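Local coordinates for 6-phosphogluconolactonase (Leishmania braziliensis, PDB 3CSS), which probably hydrolyses 6-phosphogluconolactone to 6-phosphogluconate, the second step of the oxidative pentose phosphate pathway, at residues Leu61-Ile72 against Leu95-Ile105; Leu73-Glu81 against Ser106-Lys117. All coordinates share one frame; numbering follows the deposited sequence.

Overall arrangement
Contacts 1 and 2 follow one another along the same two runs of chain. Residues 61-72 lead into residues 73-81, and residues 95-105 lead into residues 106-117. Strand 69-77 takes part in both contacts. It lies in the mixed sheet between strand 39-43, parallel to it, and strand 201-204, antiparallel. In contact 1 the chain after helix 87-96 bridges the first half of this strand. In contact 2 the same chain runs on past the strand's end to the short helix 110-113. The contact centres are about 21 Å apart, and they lie about 17 and 16 Å from the centre of the chain.

Contact 1: residues Leu61-Ile72 against Leu95-Ile105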
# COMPACT_ATOMS: atom_id res chain seq x y z
N LEU A 61 -11.62 -12.75 12.10
CA LEU A 61 -11.89 -13.57 10.93
C LEU A 61 -13.38 -13.62 10.61
O LEU A 61 -13.77 -13.66 9.45
CB LEU A 61 -11.32 -14.98 11.09
CG LEU A 61 -11.33 -15.86 9.84
CD1 LEU A 61 -10.58 -15.18 8.67
CD2 LEU A 61 -10.75 -17.24 10.13
N ALA A 62 -14.21 -13.60 11.66
CA ALA A 62 -15.66 -13.63 11.52
C ALA A 62 -16.20 -12.46 10.70
O ALA A 62 -17.03 -12.64 9.81
CB ALA A 62 -16.32 -13.68 12.90
N LEU A 63 -15.74 -11.25 11.01
CA LEU A 63 -16.14 -10.06 10.27
C LEU A 63 -15.75 -10.17 8.80
O LEU A 63 -16.51 -9.79 7.91
CB LEU A 63 -15.52 -8.80 10.88
CG LEU A 63 -16.04 -8.41 12.26
CD1 LEU A 63 -15.25 -7.23 12.84
CD2 LEU A 63 -17.52 -8.09 12.19
N LEU A 64 -14.58 -10.74 8.54
CA LEU A 64 -14.07 -10.87 7.17
C LEU A 64 -14.83 -11.94 6.37
O LEU A 64 -15.12 -11.77 5.19
CB LEU A 64 -12.57 -11.17 7.19
CG LEU A 64 -11.72 -10.19 8.01
CD1 LEU A 64 -10.25 -10.58 7.92
CD2 LEU A 64 -11.91 -8.72 7.58
N GLN A 65 -15.17 -13.05 7.03
CA GLN A 65 -15.98 -14.08 6.38
C GLN A 65 -17.42 -13.58 6.08
O GLN A 65 -18.12 -14.14 5.24
CB GLN A 65 -15.93 -15.40 7.18
CG GLN A 65 -14.49 -15.96 7.19
CD GLN A 65 -14.32 -17.28 7.90
OE1 GLN A 65 -15.08 -17.61 8.82
NE2 GLN A 65 -13.30 -18.03 7.48
N GLN A 66 -17.83 -12.51 6.77
CA GLN A 66 -19.09 -11.82 6.50
C GLN A 66 -18.96 -10.70 5.45
O GLN A 66 -19.88 -9.90 5.26
CB GLN A 66 -19.62 -11.19 7.80
CG GLN A 66 -19.95 -12.17 8.92
CD GLN A 66 -19.94 -11.51 10.30
OE1 GLN A 66 -19.87 -10.28 10.41
NE2 GLN A 66 -19.98 -12.32 11.35
N HIS A 67 -17.80 -10.64 4.79
CA HIS A 67 -17.55 -9.72 3.68
C HIS A 67 -17.48 -8.25 4.12
O HIS A 67 -17.80 -7.35 3.34
CB HIS A 67 -18.58 -9.92 2.54
CG HIS A 67 -18.91 -11.35 2.25
ND1 HIS A 67 -17.97 -12.26 1.79
CD2 HIS A 67 -20.07 -12.05 2.35
CE1 HIS A 67 -18.53 -13.44 1.63
NE2 HIS A 67 -19.81 -13.34 1.96
N ALA A 68 -17.01 -7.99 5.34
CA ALA A 68 -16.86 -6.61 5.83
C ALA A 68 -15.78 -5.82 5.07
O ALA A 68 -15.84 -4.59 5.02
CB ALA A 68 -16.54 -6.61 7.32
N VAL A 69 -14.80 -6.52 4.51
CA VAL A 69 -13.65 -5.91 3.84
C VAL A 69 -13.49 -6.45 2.42
O VAL A 69 -13.59 -7.66 2.19
CB VAL A 69 -12.32 -6.15 4.61
CG1 VAL A 69 -11.11 -5.59 3.79
CG2 VAL A 69 -12.35 -5.52 6.02
N GLN A 70 -13.25 -5.54 1.49
CA GLN A 70 -12.81 -5.88 0.14
C GLN A 70 -11.31 -5.59 0.08
O GLN A 70 -10.90 -4.42 0.23
CB GLN A 70 -13.55 -5.06 -0.90
CG GLN A 70 -13.07 -5.30 -2.34
CD GLN A 70 -13.87 -4.52 -3.35
OE1 GLN A 70 -13.99 -3.30 -3.24
NE2 GLN A 70 -14.42 -5.21 -4.34
N PHE A 71 -10.52 -6.64 -0.15
CA PHE A 71 -9.05 -6.58 -0.13
C PHE A 71 -8.49 -6.41 -1.54
O PHE A 71 -8.89 -7.11 -2.49
CB PHE A 71 -8.45 -7.87 0.44
CG PHE A 71 -8.74 -8.11 1.89
CD1 PHE A 71 -7.87 -7.67 2.86
CD2 PHE A 71 -9.88 -8.80 2.28
CE1 PHE A 71 -8.10 -7.89 4.20
CE2 PHE A 71 -10.14 -9.03 3.63
CZ PHE A 71 -9.24 -8.57 4.59
N ILE A 72 -7.53 -5.51 -1.65
CA ILE A 72 -6.71 -5.35 -2.84
C ILE A 72 -5.25 -5.26 -2.41
O ILE A 72 -4.95 -4.91 -1.28
CB ILE A 72 -7.11 -4.12 -3.70
CG1 ILE A 72 -6.64 -2.79 -3.07
CG2 ILE A 72 -8.66 -4.09 -3.95
CD1 ILE A 72 -6.91 -1.56 -3.98
N LEU A 95 -3.32 -14.53 6.29
CA LEU A 95 -4.72 -14.13 6.43
C LEU A 95 -5.68 -14.58 5.33
O LEU A 95 -6.75 -15.13 5.63
CB LEU A 95 -4.78 -12.59 6.58
CG LEU A 95 -6.15 -11.93 6.49
CD1 LEU A 95 -7.03 -12.33 7.69
CD2 LEU A 95 -6.05 -10.42 6.38
N LEU A 96 -5.34 -14.33 4.07
CA LEU A 96 -6.32 -14.45 2.99
C LEU A 96 -6.69 -15.89 2.68
O LEU A 96 -7.71 -16.15 2.03
CB LEU A 96 -5.83 -13.72 1.71
CG LEU A 96 -5.51 -12.24 1.84
CD1 LEU A 96 -5.09 -11.66 0.50
CD2 LEU A 96 -6.72 -11.46 2.37
N ARG A 97 -5.90 -16.84 3.16
CA ARG A 97 -6.25 -18.25 3.03
C ARG A 97 -7.66 -18.55 3.57
O ARG A 97 -8.34 -19.45 3.06
CB ARG A 97 -5.19 -19.13 3.71
CG ARG A 97 -5.01 -18.88 5.20
CD ARG A 97 -3.76 -19.54 5.73
NE ARG A 97 -3.52 -19.24 7.14
CZ ARG A 97 -3.99 -19.95 8.17
NH1 ARG A 97 -4.75 -21.01 7.97
NH2 ARG A 97 -3.70 -19.58 9.41
N ASP A 98 -8.12 -17.79 4.57
CA ASP A 98 -9.43 -18.02 5.18
C ASP A 98 -10.43 -16.88 4.95
O ASP A 98 -11.48 -16.82 5.60
CB ASP A 98 -9.26 -18.31 6.68
CG ASP A 98 -8.54 -19.62 6.94
OD1 ASP A 98 -8.85 -20.63 6.25
OD2 ASP A 98 -7.68 -19.67 7.84
N VAL A 99 -10.12 -16.01 3.98
CA VAL A 99 -11.01 -14.94 3.53
C VAL A 99 -11.67 -15.41 2.23
O VAL A 99 -11.00 -16.00 1.37
CB VAL A 99 -10.26 -13.59 3.30
CG1 VAL A 99 -11.18 -12.54 2.70
CG2 VAL A 99 -9.65 -13.07 4.62
N PRO A 100 -12.98 -15.18 2.08
CA PRO A 100 -13.66 -15.59 0.85
C PRO A 100 -13.02 -14.97 -0.39
O PRO A 100 -12.69 -13.78 -0.38
CB PRO A 100 -15.10 -15.10 1.04
CG PRO A 100 -15.26 -14.95 2.52
CD PRO A 100 -13.91 -14.50 3.01
N SER A 101 -12.84 -15.78 -1.44
CA SER A 101 -12.17 -15.33 -2.67
C SER A 101 -12.89 -14.14 -3.27
O SER A 101 -12.26 -13.27 -3.86
CB SER A 101 -12.12 -16.46 -3.71
OG SER A 101 -11.42 -17.59 -3.22
N SER A 102 -14.22 -14.13 -3.13
CA SER A 102 -15.07 -13.04 -3.64
C SER A 102 -14.74 -11.67 -3.04
O SER A 102 -15.07 -10.65 -3.64
CB SER A 102 -16.56 -13.34 -3.39
OG SER A 102 -16.88 -13.39 -2.01
N ASP A 103 -14.08 -11.66 -1.88
CA ASP A 103 -13.72 -10.42 -1.20
C ASP A 103 -12.29 -9.95 -1.51
O ASP A 103 -11.84 -8.95 -0.94
CB ASP A 103 -13.85 -10.61 0.31
CG ASP A 103 -15.27 -10.83 0.75
OD1 ASP A 103 -16.18 -10.16 0.21
OD2 ASP A 103 -15.47 -11.69 1.63
N VAL A 104 -11.60 -10.67 -2.38
CA VAL A 104 -10.22 -10.38 -2.73
C VAL A 104 -10.08 -10.18 -4.24
O VAL A 104 -10.45 -11.04 -5.03
CB VAL A 104 -9.26 -11.53 -2.26
CG1 VAL A 104 -7.81 -11.14 -2.52
CG2 VAL A 104 -9.47 -11.84 -0.80
N ILE A 105 -9.51 -9.05 -4.63
CA ILE A 105 -9.24 -8.75 -6.03
C ILE A 105 -7.84 -9.26 -6.39
O ILE A 105 -6.84 -8.84 -5.78
CB ILE A 105 -9.39 -7.24 -6.33
CG1 ILE A 105 -10.77 -6.73 -5.88
CG2 ILE A 105 -9.17 -6.95 -7.81
CD1 ILE A 105 -11.95 -7.45 -6.47
O HOH W 1 -16.24 -7.51 0.24
O HOH W 2 -14.83 -8.25 -4.09
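Leu61 sets both its methyl groups against CB of Asp98, whose carboxylate bonds to His57. Leu64 follows on the same helix, its CD1 meeting Leu95 CD1 at 3.7 Å. Gln65 reaches out with an extended chain, and its NE2 donates to Asp98 O (2.9 Å, 167°), within the carbonyl plane. The helix closes in a Schellman motif with His67, at positive phi, as its C-prime residue. The imidazole ND1 donates to Asp103 OD2 at 2.6 Å. The bond lies in the ring plane and uses the syn lone pair, although ring and carboxylate planes are 59° apart. CG of Pro100 packs near CE1 of the same ring. A water at Asp103 OD1 reaches Val69 O weakly. With CG anti to the carbonyl carbon (chi1 -66°), the Phe71 ring lies between Leu96 CD2, 4.0 Å from its centroid, and Val69 CG1 on the opposite face. Its ring also meets Leu95 CD2 and Val99 CG1. The Phe71 backbone makes a single bridge to Val104: its N donates to Asp103 O (2.8 Å) and its O accepts from Ile105 N (3.0 Å). Asp103 thus joins strand and helix end through two groups, and its carboxylate would probably favour a positively charged His67.

Contact 2: residues Leu73-Glu81 against Ser106-Lys117; sequences LGDERLLSE and SIDRRAALATSK
Arg109 buries the most surface here and grips Glu76 end-on, with NH1 and NH2 both bonded to OE2. Arg109 NH2 lies 2.8 Å from Glu76 OE2 and meets its anti lone pair, while NH1 comes from above the carboxylate plane. The planes are 75° apart. Arg109 NH1 also donates to Leu79 O (3.1 Å, 158°), and NE bonds back to Ile107 O. A bend at chi2 (99°) turns the guanidinium toward these acceptors. Glu81 lays CG over one guanidinium face, 3.6 Å from Arg109 NE. A water links Glu81 OE1, Arg109 NH2 and Ile107 N. The in-plane bonds to Glu76, Leu79 and Ile107 restrain the rotation of the guanidinium, and the Arg109 side chain also touches Phe88. Leu78, second in buried area, is the centre of an inverse gamma turn. Its CD1 meets Ala112 CB at 3.6 Å, and Leu78 O accepts from Ser116 OG at 2.6 Å. Beside the salt bridge, Ile107 CD1 touches Glu76 CB and Leu73 CD1. Glu76 OE2 also accepts from Phe88 N, tying helix 87-96 to the strand. The arrangement is a buried Arg-Glu salt bridge at the C-terminal end of strand 69-77, in the mixed sheet of this alpha/beta fold.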
# COMPACT_ATOMS: atom_id res chain seq x y z
N LEU A 73 -4.35 -5.59 -3.33
CA LEU A 73 -2.93 -5.40 -3.08
C LEU A 73 -2.56 -4.00 -3.57
O LEU A 73 -2.75 -3.64 -4.74
CB LEU A 73 -2.08 -6.45 -3.81
CG LEU A 73 -2.21 -7.90 -3.35
CD1 LEU A 73 -1.50 -8.80 -4.37
CD2 LEU A 73 -1.63 -8.10 -1.96
N GLY A 74 -2.04 -3.18 -2.66
CA GLY A 74 -1.58 -1.84 -3.03
C GLY A 74 -0.34 -1.78 -3.93
O GLY A 74 -0.15 -0.82 -4.66
N ASP A 75 0.48 -2.82 -3.87
CA ASP A 75 1.55 -3.03 -4.82
C ASP A 75 1.92 -4.49 -4.80
O ASP A 75 1.58 -5.23 -3.87
CB ASP A 75 2.76 -2.15 -4.54
CG ASP A 75 3.58 -2.60 -3.32
OD1 ASP A 75 3.07 -2.52 -2.18
OD2 ASP A 75 4.76 -2.96 -3.51
N GLU A 76 2.62 -4.91 -5.84
CA GLU A 76 2.98 -6.32 -5.95
C GLU A 76 4.24 -6.53 -6.76
O GLU A 76 4.50 -5.83 -7.74
CB GLU A 76 1.80 -7.14 -6.51
CG GLU A 76 2.05 -8.63 -6.70
CD GLU A 76 2.38 -9.38 -5.41
OE1 GLU A 76 3.37 -9.01 -4.73
OE2 GLU A 76 1.68 -10.38 -5.10
N ARG A 77 5.01 -7.50 -6.31
CA ARG A 77 6.15 -8.01 -7.05
C ARG A 77 5.65 -8.95 -8.14
O ARG A 77 4.89 -9.89 -7.85
CB ARG A 77 7.07 -8.78 -6.10
CG ARG A 77 7.72 -7.94 -5.03
CD ARG A 77 6.85 -7.76 -3.78
NE ARG A 77 7.53 -7.02 -2.72
CZ ARG A 77 8.27 -7.55 -1.75
NH1 ARG A 77 8.50 -8.85 -1.69
NH2 ARG A 77 8.83 -6.74 -0.83
N LEU A 78 6.11 -8.77 -9.38
CA LEU A 78 5.60 -9.58 -10.50
C LEU A 78 6.29 -10.93 -10.56
O LEU A 78 7.08 -11.25 -11.47
CB LEU A 78 5.70 -8.82 -11.82
CG LEU A 78 4.87 -7.53 -11.81
CD1 LEU A 78 5.00 -6.79 -13.13
CD2 LEU A 78 3.41 -7.81 -11.46
N LEU A 79 5.99 -11.71 -9.52
CA LEU A 79 6.39 -13.10 -9.38
C LEU A 79 5.11 -13.94 -9.31
O LEU A 79 4.01 -13.39 -9.18
CB LEU A 79 7.22 -13.25 -8.10
CG LEU A 79 8.49 -12.39 -8.01
CD1 LEU A 79 8.93 -12.18 -6.57
CD2 LEU A 79 9.64 -12.98 -8.84
N SER A 80 5.23 -15.25 -9.41
CA SER A 80 4.05 -16.13 -9.27
C SER A 80 3.39 -15.93 -7.90
O SER A 80 4.05 -15.54 -6.93
CB SER A 80 4.42 -17.60 -9.53
OG SER A 80 5.08 -18.19 -8.42
N GLU A 81 2.08 -16.16 -7.83
CA GLU A 81 1.33 -16.12 -6.55
C GLU A 81 1.88 -17.09 -5.49
O GLU A 81 1.76 -16.83 -4.29
CB GLU A 81 -0.16 -16.43 -6.79
CG GLU A 81 -0.91 -15.33 -7.54
CD GLU A 81 -2.42 -15.52 -7.53
OE1 GLU A 81 -3.14 -14.49 -7.53
OE2 GLU A 81 -2.89 -16.68 -7.54
N SER A 106 -7.77 -10.17 -7.35
CA SER A 106 -6.49 -10.77 -7.72
C SER A 106 -5.79 -9.97 -8.82
O SER A 106 -6.44 -9.30 -9.63
CB SER A 106 -6.70 -12.21 -8.19
OG SER A 106 -7.48 -12.27 -9.35
N ILE A 107 -4.47 -10.05 -8.82
CA ILE A 107 -3.63 -9.52 -9.90
C ILE A 107 -3.21 -10.70 -10.77
O ILE A 107 -2.71 -11.71 -10.26
CB ILE A 107 -2.36 -8.81 -9.37
CG1 ILE A 107 -2.74 -7.61 -8.50
CG2 ILE A 107 -1.49 -8.35 -10.54
CD1 ILE A 107 -1.56 -6.95 -7.78
N ASP A 108 -3.40 -10.57 -12.08
CA ASP A 108 -2.95 -11.56 -13.05
C ASP A 108 -1.53 -11.20 -13.51
O ASP A 108 -1.35 -10.25 -14.26
CB ASP A 108 -3.93 -11.57 -14.23
CG ASP A 108 -3.63 -12.64 -15.24
OD1 ASP A 108 -2.66 -13.41 -15.05
OD2 ASP A 108 -4.37 -12.71 -16.24
N ARG A 109 -0.54 -11.97 -13.06
CA ARG A 109 0.88 -11.62 -13.32
C ARG A 109 1.49 -12.26 -14.54
O ARG A 109 2.61 -11.94 -14.90
CB ARG A 109 1.79 -12.04 -12.16
CG ARG A 109 1.35 -11.60 -10.82
CD ARG A 109 0.64 -12.71 -10.09
NE ARG A 109 -0.10 -12.15 -8.96
CZ ARG A 109 0.45 -11.85 -7.79
NH1 ARG A 109 1.74 -12.05 -7.58
NH2 ARG A 109 -0.30 -11.32 -6.85
N ARG A 110 0.75 -13.18 -15.16
CA ARG A 110 1.25 -14.04 -16.25
C ARG A 110 1.97 -13.29 -17.36
O ARG A 110 2.99 -13.74 -17.88
CB ARG A 110 0.07 -14.77 -16.89
CG ARG A 110 -0.22 -16.16 -16.35
CD ARG A 110 -0.68 -17.03 -17.49
NE ARG A 110 0.17 -16.78 -18.66
CZ ARG A 110 1.26 -17.47 -18.94
NH1 ARG A 110 1.63 -18.48 -18.16
NH2 ARG A 110 1.98 -17.16 -20.01
N ALA A 111 1.40 -12.16 -17.77
CA ALA A 111 1.98 -11.38 -18.88
C ALA A 111 3.41 -10.88 -18.59
O ALA A 111 4.16 -10.58 -19.52
CB ALA A 111 1.07 -10.21 -19.24
N ALA A 112 3.77 -10.79 -17.31
CA ALA A 112 5.08 -10.28 -16.87
C ALA A 112 6.11 -11.34 -16.48
O ALA A 112 7.29 -11.04 -16.42
CB ALA A 112 4.88 -9.31 -15.69
N LEU A 113 5.68 -12.57 -16.21
CA LEU A 113 6.58 -13.55 -15.59
C LEU A 113 7.82 -13.90 -16.45
O LEU A 113 8.91 -14.13 -15.91
CB LEU A 113 5.82 -14.82 -15.18
CG LEU A 113 4.78 -14.68 -14.07
CD1 LEU A 113 4.14 -16.03 -13.79
CD2 LEU A 113 5.40 -14.09 -12.81
N ALA A 114 7.68 -13.91 -17.77
CA ALA A 114 8.82 -14.21 -18.65
C ALA A 114 9.92 -13.12 -18.64
O ALA A 114 11.06 -13.41 -18.99
CB ALA A 114 8.35 -14.50 -20.09
N THR A 115 9.58 -11.89 -18.24
CA THR A 115 10.53 -10.76 -18.32
C THR A 115 10.66 -9.88 -17.06
O THR A 115 11.46 -8.93 -17.04
CB THR A 115 10.16 -9.84 -19.53
OG1 THR A 115 8.86 -9.27 -19.32
CG2 THR A 115 10.17 -10.63 -20.86
N SER A 116 9.92 -10.19 -15.99
CA SER A 116 9.83 -9.29 -14.82
C SER A 116 11.14 -9.16 -14.03
O SER A 116 11.31 -8.21 -13.26
CB SER A 116 8.68 -9.73 -13.88
OG SER A 116 8.90 -11.02 -13.34
N LYS A 117 12.07 -10.09 -14.21
CA LYS A 117 13.37 -9.99 -13.54
C LYS A 117 14.42 -9.26 -14.40
O LYS A 117 15.56 -9.09 -13.98
CB LYS A 117 13.86 -11.37 -13.11
CG LYS A 117 12.93 -12.03 -12.09
CD LYS A 117 13.52 -13.32 -11.56
CE LYS A 117 12.66 -13.90 -10.45
NZ LYS A 117 13.07 -15.30 -10.11
O HOH W 3 -3.08 -11.97 -7.01